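Local structure of YopX protein domain-containing protein (Enterococcus faecalis, 2OX7) at residues A[73-76]-A[77-81]; A[111-115]-A[116-120]; A[80-83]-A[84-87]; A[134-137]-A[138-142]. The protein is of unknown function, a YopX-family protein rich in antiparallel beta strands whose crystal assembly holds four copies. All coordinates share one frame; numbering follows the deposited sequence.

Contact 1 of 4, residues A[73-76]-A[77-81]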
loop_
_atom_site.group_PDB
_atom_site.type_symbol
_atom_site.label_atom_id
_atom_site.label_comp_id
_atom_site.label_asym_id
_atom_site.label_seq_id
_atom_site.Cartn_x
_atom_site.Cartn_y
_atom_site.Cartn_z
ATOM N N LEU A 73 5.292 7.247 13.566
ATOM C CA LEU A 73 6.547 7.283 12.814
ATOM C C LEU A 73 7.307 8.550 13.148
ATOM O O LEU A 73 6.691 9.560 13.520
ATOM C CB LEU A 73 6.271 7.224 11.320
ATOM C CG LEU A 73 5.486 5.956 10.888
ATOM C CD1 LEU A 73 5.072 6.111 9.444
ATOM C CD2 LEU A 73 6.258 4.665 11.164
ATOM N N LYS A 74 8.635 8.484 13.005
ATOM C CA LYS A 74 9.517 9.624 13.314
ATOM C C LYS A 74 10.140 10.201 12.043
ATOM O O LYS A 74 10.481 9.455 11.103
ATOM C CB LYS A 74 10.620 9.180 14.281
ATOM C CG LYS A 74 10.075 8.858 15.699
ATOM C CD LYS A 74 11.221 8.179 16.467
ATOM C CE LYS A 74 10.973 8.017 17.954
ATOM N NZ LYS A 74 9.665 7.435 18.197
ATOM N N ASP A 75 10.387 11.508 12.033
ATOM C CA ASP A 75 11.196 12.065 10.944
ATOM C C ASP A 75 12.704 11.892 11.185
ATOM O O ASP A 75 13.135 11.291 12.200
ATOM C CB ASP A 75 10.827 13.536 10.620
ATOM C CG ASP A 75 11.424 14.558 11.602
ATOM O OD1 ASP A 75 12.139 14.146 12.535
ATOM O OD2 ASP A 75 11.131 15.796 11.420
ATOM N N LYS A 76 13.495 12.438 10.263
ATOM C CA LYS A 76 14.953 12.356 10.311
ATOM C C LYS A 76 15.551 12.922 11.613
ATOM O O LYS A 76 16.649 12.508 12.021
ATOM C CB LYS A 76 15.500 13.127 9.116
ATOM C CG LYS A 76 16.913 12.862 8.764
ATOM C CD LYS A 76 17.275 13.878 7.666
ATOM C CE LYS A 76 18.763 13.845 7.386
ATOM N NZ LYS A 76 19.119 14.655 6.207
ATOM N N ASN A 77 14.848 13.861 12.247
ATOM C CA ASN A 77 15.281 14.415 13.539
ATOM C C ASN A 77 14.674 13.699 14.753
ATOM O O ASN A 77 14.782 14.212 15.883
ATOM C CB ASN A 77 14.925 15.890 13.629
ATOM C CG ASN A 77 15.948 16.808 12.981
ATOM O OD1 ASN A 77 17.128 16.463 12.808
ATOM N ND2 ASN A 77 15.505 18.045 12.704
ATOM N N GLY A 78 14.016 12.555 14.555
ATOM C CA GLY A 78 13.352 11.873 15.669
ATOM C C GLY A 78 12.079 12.491 16.181
ATOM O O GLY A 78 11.575 12.071 17.223
ATOM N N VAL A 79 11.521 13.418 15.405
ATOM C CA VAL A 79 10.258 14.097 15.730
ATOM C C VAL A 79 9.074 13.228 15.311
ATOM O O VAL A 79 9.048 12.712 14.185
ATOM C CB VAL A 79 10.172 15.472 15.034
ATOM C CG1 VAL A 79 8.809 16.112 15.298
ATOM C CG2 VAL A 79 11.303 16.404 15.533
ATOM N N GLU A 80 8.087 13.084 16.200
ATOM C CA GLU A 80 6.936 12.219 15.938
ATOM C C GLU A 80 6.101 12.919 14.878
ATOM O O GLU A 80 5.866 14.106 14.977
ATOM C CB GLU A 80 6.110 12.023 17.215
ATOM C CG GLU A 80 5.221 10.772 17.203
ATOM C CD GLU A 80 4.828 10.241 18.610
ATOM O OE1 GLU A 80 5.477 10.618 19.641
ATOM O OE2 GLU A 80 3.857 9.443 18.689
ATOM N N ILE A 81 5.703 12.181 13.839
ATOM C CA ILE A 81 4.945 12.727 12.704
ATOM C C ILE A 81 3.453 12.518 12.981
ATOM O O ILE A 81 3.015 11.384 13.223
ATOM C CB ILE A 81 5.316 11.990 11.413
ATOM C CG1 ILE A 81 6.777 12.304 11.031
ATOM C CG2 ILE A 81 4.371 12.433 10.234
ATOM C CD1 ILE A 81 7.307 11.278 9.979
HETATM O O HOH W 1 12.366 17.963 12.449
#
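Residues 73-81 form a tight beta hairpin, where the backbones of Asp75 and Val79 pair across a type I turn from Asp75 to Gly78, their side chains lying side by side. The backbone pairing gives the evidence: Ile81 N donates to Leu73 O at 2.8 Å, Asp75 N to Val79 O at 2.8 Å, and Gly78 N closes the turn on Asp75 O at 2.8 Å. Asp75 therefore stands opposite both Gly78 and Val79, and Gly78 takes a left-handed conformation with phi at 74°. The Asp75 carboxylate reinforces this from within. With chi1 at 79°, its CG lies between the backbone N and the carbonyl carbon, which turns OD1 back over the loop. Asp75 OD1 accepts from Val79 N at 3.0 Å, the donor standing above the carboxylate plane, and more weakly from Asn77 N at 2.7 Å. The other oxygen, OD2, accepts from Val133 N of strand 131-136 and from a water that also meets Asn77 ND2. On the buried side, Ile81 CD1 reaches back to 3.7 Å from Asp75 N and packs 4.4 Å from Leu73 CB, and both side chains touch Ile125 of helix 122-126. This combination is that of a 3:5 hairpin with a type I turn and a G1 beta bulge.

Contact 2 of 4, residues A[111-115]-A[116-120]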
loop_
_atom_site.group_PDB
_atom_site.type_symbol
_atom_site.label_atom_id
_atom_site.label_comp_id
_atom_site.label_asym_id
_atom_site.label_seq_id
_atom_site.Cartn_x
_atom_site.Cartn_y
_atom_site.Cartn_z
ATOM N N PHE A 111 -2.138 5.849 7.061
ATOM C CA PHE A 111 -1.594 7.161 6.949
ATOM C C PHE A 111 -0.778 7.232 5.654
ATOM O O PHE A 111 -0.184 6.236 5.187
ATOM C CB PHE A 111 -0.667 7.473 8.147
ATOM C CG PHE A 111 -1.379 7.549 9.481
ATOM C CD1 PHE A 111 -2.109 8.692 9.837
ATOM C CD2 PHE A 111 -1.373 6.478 10.343
ATOM C CE1 PHE A 111 -2.771 8.740 11.045
ATOM C CE2 PHE A 111 -2.025 6.515 11.568
ATOM C CZ PHE A 111 -2.726 7.635 11.922
ATOM N N PHE A 112 -0.708 8.420 5.082
ATOM C CA PHE A 112 0.062 8.593 3.863
ATOM C C PHE A 112 0.442 10.046 3.670
ATOM O O PHE A 112 -0.176 10.932 4.263
ATOM C CB PHE A 112 -0.723 8.079 2.673
ATOM C CG PHE A 112 -1.964 8.824 2.429
ATOM C CD1 PHE A 112 -1.985 9.790 1.444
ATOM C CD2 PHE A 112 -3.128 8.528 3.152
ATOM C CE1 PHE A 112 -3.155 10.511 1.188
ATOM C CE2 PHE A 112 -4.293 9.248 2.920
ATOM C CZ PHE A 112 -4.289 10.250 1.943
ATOM N N TRP A 113 1.474 10.263 2.858
ATOM C CA TRP A 113 1.870 11.612 2.446
ATOM C C TRP A 113 1.236 11.911 1.107
ATOM O O TRP A 113 1.320 11.137 0.143
ATOM C CB TRP A 113 3.386 11.775 2.389
ATOM C CG TRP A 113 4.172 10.595 1.965
ATOM C CD1 TRP A 113 3.816 9.624 1.088
ATOM C CD2 TRP A 113 5.523 10.312 2.377
ATOM N NE1 TRP A 113 4.851 8.705 0.951
ATOM C CE2 TRP A 113 5.902 9.089 1.755
ATOM C CE3 TRP A 113 6.414 10.937 3.281
ATOM C CZ2 TRP A 113 7.191 8.499 1.934
ATOM C CZ3 TRP A 113 7.709 10.337 3.485
ATOM C CH2 TRP A 113 8.073 9.124 2.811
ATOM N N GLU A 114 0.597 13.069 1.051
ATOM C CA GLU A 114 -0.207 13.438 -0.111
ATOM C C GLU A 114 0.637 13.826 -1.288
ATOM O O GLU A 114 1.599 14.582 -1.168
ATOM C CB GLU A 114 -1.228 14.523 0.280
ATOM C CG GLU A 114 -2.390 13.960 1.086
ATOM C CD GLU A 114 -3.637 14.876 1.088
ATOM O OE1 GLU A 114 -3.469 16.103 1.078
ATOM O OE2 GLU A 114 -4.789 14.367 1.106
ATOM N N PHE A 115 0.308 13.258 -2.450
ATOM C CA PHE A 115 0.976 13.609 -3.710
ATOM C C PHE A 115 2.423 13.127 -3.738
ATOM O O PHE A 115 3.346 13.819 -4.217
ATOM C CB PHE A 115 0.858 15.129 -4.013
ATOM C CG PHE A 115 -0.491 15.722 -3.632
ATOM C CD1 PHE A 115 -1.665 14.939 -3.686
ATOM C CD2 PHE A 115 -0.587 17.049 -3.214
ATOM C CE1 PHE A 115 -2.910 15.469 -3.325
ATOM C CE2 PHE A 115 -1.825 17.595 -2.850
ATOM C CZ PHE A 115 -2.991 16.797 -2.904
ATOM N N LEU A 116 2.643 11.951 -3.156
ATOM C CA LEU A 116 3.963 11.351 -3.233
ATOM C C LEU A 116 3.780 9.849 -3.405
ATOM O O LEU A 116 3.156 9.193 -2.563
ATOM C CB LEU A 116 4.807 11.695 -1.984
ATOM C CG LEU A 116 6.263 11.209 -1.930
ATOM C CD1 LEU A 116 7.165 11.749 -3.011
ATOM C CD2 LEU A 116 6.846 11.571 -0.577
ATOM N N ASP A 117 4.347 9.346 -4.490
ATOM C CA ASP A 117 4.194 7.965 -4.924
ATOM C C ASP A 117 5.254 7.111 -4.256
ATOM O O ASP A 117 6.108 6.514 -4.941
ATOM C CB ASP A 117 4.428 7.855 -6.431
ATOM C CG ASP A 117 3.258 8.383 -7.271
ATOM O OD1 ASP A 117 2.179 8.752 -6.723
ATOM O OD2 ASP A 117 3.438 8.383 -8.515
ATOM N N LEU A 118 5.221 7.092 -2.928
ATOM C CA LEU A 118 6.153 6.269 -2.130
ATOM C C LEU A 118 5.310 5.678 -1.034
ATOM O O LEU A 118 4.354 6.292 -0.578
ATOM C CB LEU A 118 7.291 7.111 -1.542
ATOM C CG LEU A 118 8.545 7.491 -2.357
ATOM C CD1 LEU A 118 9.513 8.277 -1.477
ATOM C CD2 LEU A 118 9.236 6.248 -2.968
ATOM N N VAL A 119 5.647 4.480 -0.609
ATOM C CA VAL A 119 4.999 3.881 0.532
ATOM C C VAL A 119 5.383 4.753 1.733
ATOM O O VAL A 119 6.557 5.017 1.992
ATOM C CB VAL A 119 5.513 2.429 0.721
ATOM C CG1 VAL A 119 4.996 1.813 2.012
ATOM C CG2 VAL A 119 5.115 1.522 -0.526
ATOM N N PHE A 120 4.395 5.230 2.451
ATOM C CA PHE A 120 4.688 5.976 3.691
ATOM C C PHE A 120 4.975 4.959 4.775
ATOM O O PHE A 120 4.052 4.304 5.329
ATOM C CB PHE A 120 3.473 6.842 4.049
ATOM C CG PHE A 120 3.659 7.680 5.286
ATOM C CD1 PHE A 120 4.607 8.686 5.313
ATOM C CD2 PHE A 120 2.854 7.460 6.408
ATOM C CE1 PHE A 120 4.791 9.485 6.442
ATOM C CE2 PHE A 120 3.022 8.276 7.556
ATOM C CZ PHE A 120 3.986 9.278 7.554
HETATM O O HOH W 2 1.333 3.898 5.143
HETATM O O HOH W 3 0.520 9.972 -2.048
#
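Trp113 and Leu116 end a type II beta turn that leads out of strand 110-113, and the loop behind it curls round so that Leu116 and Phe120 cover the two faces of the Trp113 indole and a backbone carbonyl meets its edge.

Aromatic and apolar contacts come first. Leu116 CD2 sits over one face of the indole, 3.5 Å from the centroid of the five-membered ring and 14° off its normal, a CH-pi contact. Phe120 takes the opposite face: its edge points at the six-membered ring in a T-shaped pair with planes at 68°, and its CD1 comes to 3.5 Å from Trp113 CD2. Phe120 CG is anti to the backbone N, which swings the ring back over the strand, so that CE2 also meets Phe111 CB at 3.8 Å. Leu118 CB adds a contact to Trp113 CZ2 at 3.7 Å. Ile104 and Ile125 touch both Trp113 and Phe120, joining the cluster to strand 101-107 and helix 122-126.

The polar contacts are few. Trp113 N is buried with no partner in the model, while one water bridges Trp113 O and Leu116 N across the turn. An inverse gamma turn centred on Asp117 precedes Leu118, whose carbonyl meets the indole edge: Trp113 NE1 donates to Leu118 O at 2.9 Å (165° at the hydrogen), with the oxygen in the indole plane but the nitrogen well above the carbonyl plane.

Contact 3 of 4, residues A[80-83]-A[84-87]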
loop_
_atom_site.group_PDB
_atom_site.type_symbol
_atom_site.label_atom_id
_atom_site.label_comp_id
_atom_site.label_asym_id
_atom_site.label_seq_id
_atom_site.Cartn_x
_atom_site.Cartn_y
_atom_site.Cartn_z
ATOM N N GLU A 80 8.087 13.084 16.200
ATOM C CA GLU A 80 6.936 12.219 15.938
ATOM C C GLU A 80 6.101 12.919 14.878
ATOM O O GLU A 80 5.866 14.106 14.977
ATOM C CB GLU A 80 6.110 12.023 17.215
ATOM C CG GLU A 80 5.221 10.772 17.203
ATOM C CD GLU A 80 4.828 10.241 18.610
ATOM O OE1 GLU A 80 5.477 10.618 19.641
ATOM O OE2 GLU A 80 3.857 9.443 18.689
ATOM N N ILE A 81 5.703 12.181 13.839
ATOM C CA ILE A 81 4.945 12.727 12.704
ATOM C C ILE A 81 3.453 12.518 12.981
ATOM O O ILE A 81 3.015 11.384 13.223
ATOM C CB ILE A 81 5.316 11.990 11.413
ATOM C CG1 ILE A 81 6.777 12.304 11.031
ATOM C CG2 ILE A 81 4.371 12.433 10.234
ATOM C CD1 ILE A 81 7.307 11.278 9.979
ATOM N N PHE A 82 2.684 13.608 12.945
ATOM C CA PHE A 82 1.233 13.556 13.169
ATOM C C PHE A 82 0.459 13.803 11.872
ATOM O O PHE A 82 0.948 14.482 10.935
ATOM C CB PHE A 82 0.822 14.718 14.115
ATOM C CG PHE A 82 1.135 14.467 15.548
ATOM C CD1 PHE A 82 0.109 14.173 16.438
ATOM C CD2 PHE A 82 2.441 14.540 16.005
ATOM C CE1 PHE A 82 0.390 13.957 17.806
ATOM C CE2 PHE A 82 2.755 14.302 17.383
ATOM C CZ PHE A 82 1.724 13.996 18.279
ATOM N N GLU A 83 -0.799 13.387 11.874
ATOM C CA GLU A 83 -1.693 13.857 10.817
ATOM C C GLU A 83 -1.614 15.393 10.777
ATOM O O GLU A 83 -1.542 16.061 11.839
ATOM C CB GLU A 83 -3.155 13.526 11.127
ATOM C CG GLU A 83 -3.539 12.100 11.377
ATOM C CD GLU A 83 -5.043 12.028 11.735
ATOM O OE1 GLU A 83 -5.433 12.086 12.949
ATOM O OE2 GLU A 83 -5.832 11.971 10.769
ATOM N N GLY A 84 -1.718 15.947 9.571
ATOM C CA GLY A 84 -1.668 17.419 9.386
ATOM C C GLY A 84 -0.261 17.984 9.248
ATOM O O GLY A 84 -0.087 19.127 8.784
ATOM N N ASP A 85 0.763 17.204 9.629
ATOM C CA ASP A 85 2.129 17.654 9.403
ATOM C C ASP A 85 2.457 17.796 7.939
ATOM O O ASP A 85 1.891 17.111 7.080
ATOM C CB ASP A 85 3.160 16.711 10.058
ATOM C CG ASP A 85 3.326 16.966 11.574
ATOM O OD1 ASP A 85 2.965 18.070 12.085
ATOM O OD2 ASP A 85 3.872 16.088 12.272
ATOM N N ILE A 86 3.445 18.643 7.660
ATOM C CA ILE A 86 3.982 18.824 6.296
ATOM C C ILE A 86 5.451 18.439 6.275
ATOM O O ILE A 86 6.257 18.937 7.116
ATOM C CB ILE A 86 3.784 20.326 5.827
ATOM C CG1 ILE A 86 2.283 20.663 5.762
ATOM C CG2 ILE A 86 4.590 20.576 4.512
ATOM C CD1 ILE A 86 1.966 22.214 5.762
ATOM N N LEU A 87 5.805 17.492 5.390
ATOM C CA LEU A 87 7.191 16.977 5.345
ATOM C C LEU A 87 7.882 17.434 4.079
ATOM O O LEU A 87 7.228 17.582 3.030
ATOM C CB LEU A 87 7.199 15.452 5.368
ATOM C CG LEU A 87 7.053 14.794 6.747
ATOM C CD1 LEU A 87 5.777 15.146 7.490
ATOM C CD2 LEU A 87 7.092 13.307 6.446
HETATM O O HOH W 4 5.379 16.846 14.363
#
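Asp85 OD2 is gripped by two donors: Phe82 N at 2.8 Å, in an almost straight bond (175° at the hydrogen), and a water at 2.7 Å from Asp85 OD2 that also donates to Glu80 O. The amide comes from above the carboxylate plane. Asp85 CG lies anti to its own carbonyl carbon, and this bends the carboxylate back across the turn toward strand 80-82. The same two residues are joined a second time, since Asp85 N donates to Phe82 O at 3.0 Å and closes a type II beta turn from Phe82 to Asp85, so Phe82 is bonded through both its N and its O. Gly84 holds the third position with phi at 86°, where a CB would jam against Glu83 O. The other oxygen, OD1, forms a salt bridge with Arg8, whose NH2 also bonds to Glu83 O; that positive partner would be expected to favour the charged carboxylate. Beyond the turn, Leu87 points back at Ile81, their side chains crossing at about a right angle with CD2 of Leu87 at 4.1 Å from CD1 of Ile81. The N-to-C directions of strands 80-82 and 85-87 lie 116° apart, consistent with a corner between them and not an antiparallel hairpin. Glu83 bonds to Gln69 N of strand 65-71, while Val133 of strand 131-136 and Ile104 of strand 101-107 pack against both Ile81 and Leu87.

Contact 4 of 4, residues A[134-137]-A[138-142]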
loop_
_atom_site.group_PDB
_atom_site.type_symbol
_atom_site.label_atom_id
_atom_site.label_comp_id
_atom_site.label_asym_id
_atom_site.label_seq_id
_atom_site.Cartn_x
_atom_site.Cartn_y
_atom_site.Cartn_z
ATOM N N ILE A 134 8.305 20.201 8.670
ATOM C CA ILE A 134 8.630 21.639 8.660
ATOM C C ILE A 134 7.435 22.551 8.983
ATOM O O ILE A 134 7.519 23.773 8.844
ATOM C CB ILE A 134 9.298 22.028 7.377
ATOM C CG1 ILE A 134 8.383 21.735 6.160
ATOM C CG2 ILE A 134 10.725 21.463 7.368
ATOM C CD1 ILE A 134 8.794 22.540 4.967
ATOM N N GLY A 135 6.368 21.946 9.466
ATOM C CA GLY A 135 5.162 22.682 9.862
ATOM C C GLY A 135 3.931 21.817 9.723
ATOM O O GLY A 135 4.010 20.574 9.558
ATOM N N ASN A 136 2.773 22.455 9.837
ATOM C CA ASN A 136 1.538 21.735 9.662
ATOM C C ASN A 136 0.522 22.665 9.033
ATOM O O ASN A 136 0.732 23.892 8.961
ATOM C CB ASN A 136 1.064 21.123 10.967
ATOM C CG ASN A 136 0.691 22.180 12.030
ATOM O OD1 ASN A 136 -0.351 22.797 11.948
ATOM N ND2 ASN A 136 1.550 22.348 13.040
ATOM N N ILE A 137 -0.557 22.067 8.564
ATOM C CA ILE A 137 -1.556 22.755 7.765
ATOM C C ILE A 137 -2.332 23.804 8.562
ATOM O O ILE A 137 -2.928 24.705 7.972
ATOM C CB ILE A 137 -2.538 21.726 7.084
ATOM C CG1 ILE A 137 -3.278 20.925 8.143
ATOM C CG2 ILE A 137 -1.754 20.837 6.128
ATOM C CD1 ILE A 137 -4.458 20.064 7.624
ATOM N N HIS A 138 -2.315 23.712 9.890
ATOM C CA HIS A 138 -3.109 24.634 10.711
ATOM C C HIS A 138 -2.309 25.853 11.124
ATOM O O HIS A 138 -2.784 27.011 10.972
ATOM C CB HIS A 138 -3.659 23.889 11.933
ATOM C CG HIS A 138 -4.614 22.816 11.572
ATOM N ND1 HIS A 138 -5.765 23.067 10.848
ATOM C CD2 HIS A 138 -4.589 21.486 11.792
ATOM C CE1 HIS A 138 -6.409 21.932 10.651
ATOM N NE2 HIS A 138 -5.715 20.959 11.213
ATOM N N GLU A 139 -1.108 25.611 11.651
ATOM C CA GLU A 139 -0.223 26.675 12.089
ATOM C C GLU A 139 0.423 27.374 10.929
ATOM O O GLU A 139 0.858 28.517 11.065
ATOM C CB GLU A 139 0.873 26.158 13.024
ATOM C CG GLU A 139 0.369 25.739 14.372
ATOM C CD GLU A 139 1.469 25.368 15.313
ATOM O OE1 GLU A 139 1.786 26.190 16.197
ATOM O OE2 GLU A 139 2.011 24.255 15.192
ATOM N N ASN A 140 0.496 26.678 9.793
ATOM C CA ASN A 140 1.217 27.144 8.613
ATOM C C ASN A 140 0.378 26.959 7.346
ATOM O O ASN A 140 0.820 26.296 6.403
ATOM C CB ASN A 140 2.546 26.394 8.507
ATOM C CG ASN A 140 3.323 26.446 9.791
ATOM O OD1 ASN A 140 3.741 27.532 10.218
ATOM N ND2 ASN A 140 3.469 25.303 10.459
ATOM N N PRO A 141 -0.825 27.564 7.325
ATOM C CA PRO A 141 -1.899 27.299 6.354
ATOM C C PRO A 141 -1.606 27.744 4.921
ATOM O O PRO A 141 -2.307 27.324 3.999
ATOM C CB PRO A 141 -3.091 28.073 6.930
ATOM C CG PRO A 141 -2.476 29.197 7.697
ATOM C CD PRO A 141 -1.209 28.618 8.290
ATOM N N GLU A 142 -0.586 28.573 4.743
ATOM C CA GLU A 142 -0.172 29.017 3.412
ATOM C C GLU A 142 1.043 28.249 2.932
ATOM O O GLU A 142 1.508 28.455 1.819
ATOM C CB GLU A 142 0.190 30.510 3.430
ATOM C CG GLU A 142 -0.986 31.461 3.576
ATOM C CD GLU A 142 -0.528 32.896 3.804
ATOM O OE1 GLU A 142 0.023 33.512 2.849
ATOM O OE2 GLU A 142 -0.710 33.396 4.941
#
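Asn136 OD1 receives two backbone amides of the following loop, Glu139 N at 2.9 Å in a nearly straight bond (176° at the hydrogen) and His138 N at 3.0 Å with a more bent one. The first donor stands above the carbonyl plane of the amide and the second is only slightly tilted from it. The other end of the same amide is used as well: Asn136 ND2 donates to Glu139 OE2 at 2.9 Å, with the acceptor close to the amide plane and OE2 offering its anti lone pair. Amide and carboxylate are nearly coplanar, 22° apart, so Glu139 holds the amide rotation fixed through both its backbone and its side chain. A weak bond from Asn140 N to Asn136 O at 2.9 Å completes an Asx motif, the compact turn by which the chain leaves edge strand 131-136. With chi1 at 65°, Asn136 CG sits between the backbone N and the carbonyl carbon, which brings OD1 within bonding distance of both amides. Beside this turn, Ile137 CG1 lies over the centre of the His138 imidazole, 3.9 Å from its centroid, a CH-pi contact between consecutive side chains. Farther out, the His138 ring stacks on Trp10, which also touches Glu139, while Asp85, Arg8 and Met17 pack round Asn136. Ile137 leans on Ile86, and its backbone is hydrogen-bonded with Gly84, in the turn before neighbouring strand 85-89.

Overall arrangement
Contacts 1 and 3 share Glu80 and Ile81, with centres 9 Å apart, so the hairpin of contact 1 runs directly into the corner of contact 3. Contact 2 packs against both: Phe120 CE2 lies 3.5 Å from Leu73 CD1, Phe111 CE1 lies 3.5 Å from Glu83 CG, and Trp113 CE3 approaches Leu87 CD2 at 4.0 Å. Contact 4 joins contact 3 through neighbouring strands 85-89 and 131-136, where Ile86 N to Gly135 O at 2.8 Å and Ile134 N to Ile86 O at 2.9 Å are probable hydrogen bonds. It touches neither contact 1 nor contact 2, whose centres are about 17 and 18 Å away. Contact 3 is therefore the one that meets all the others.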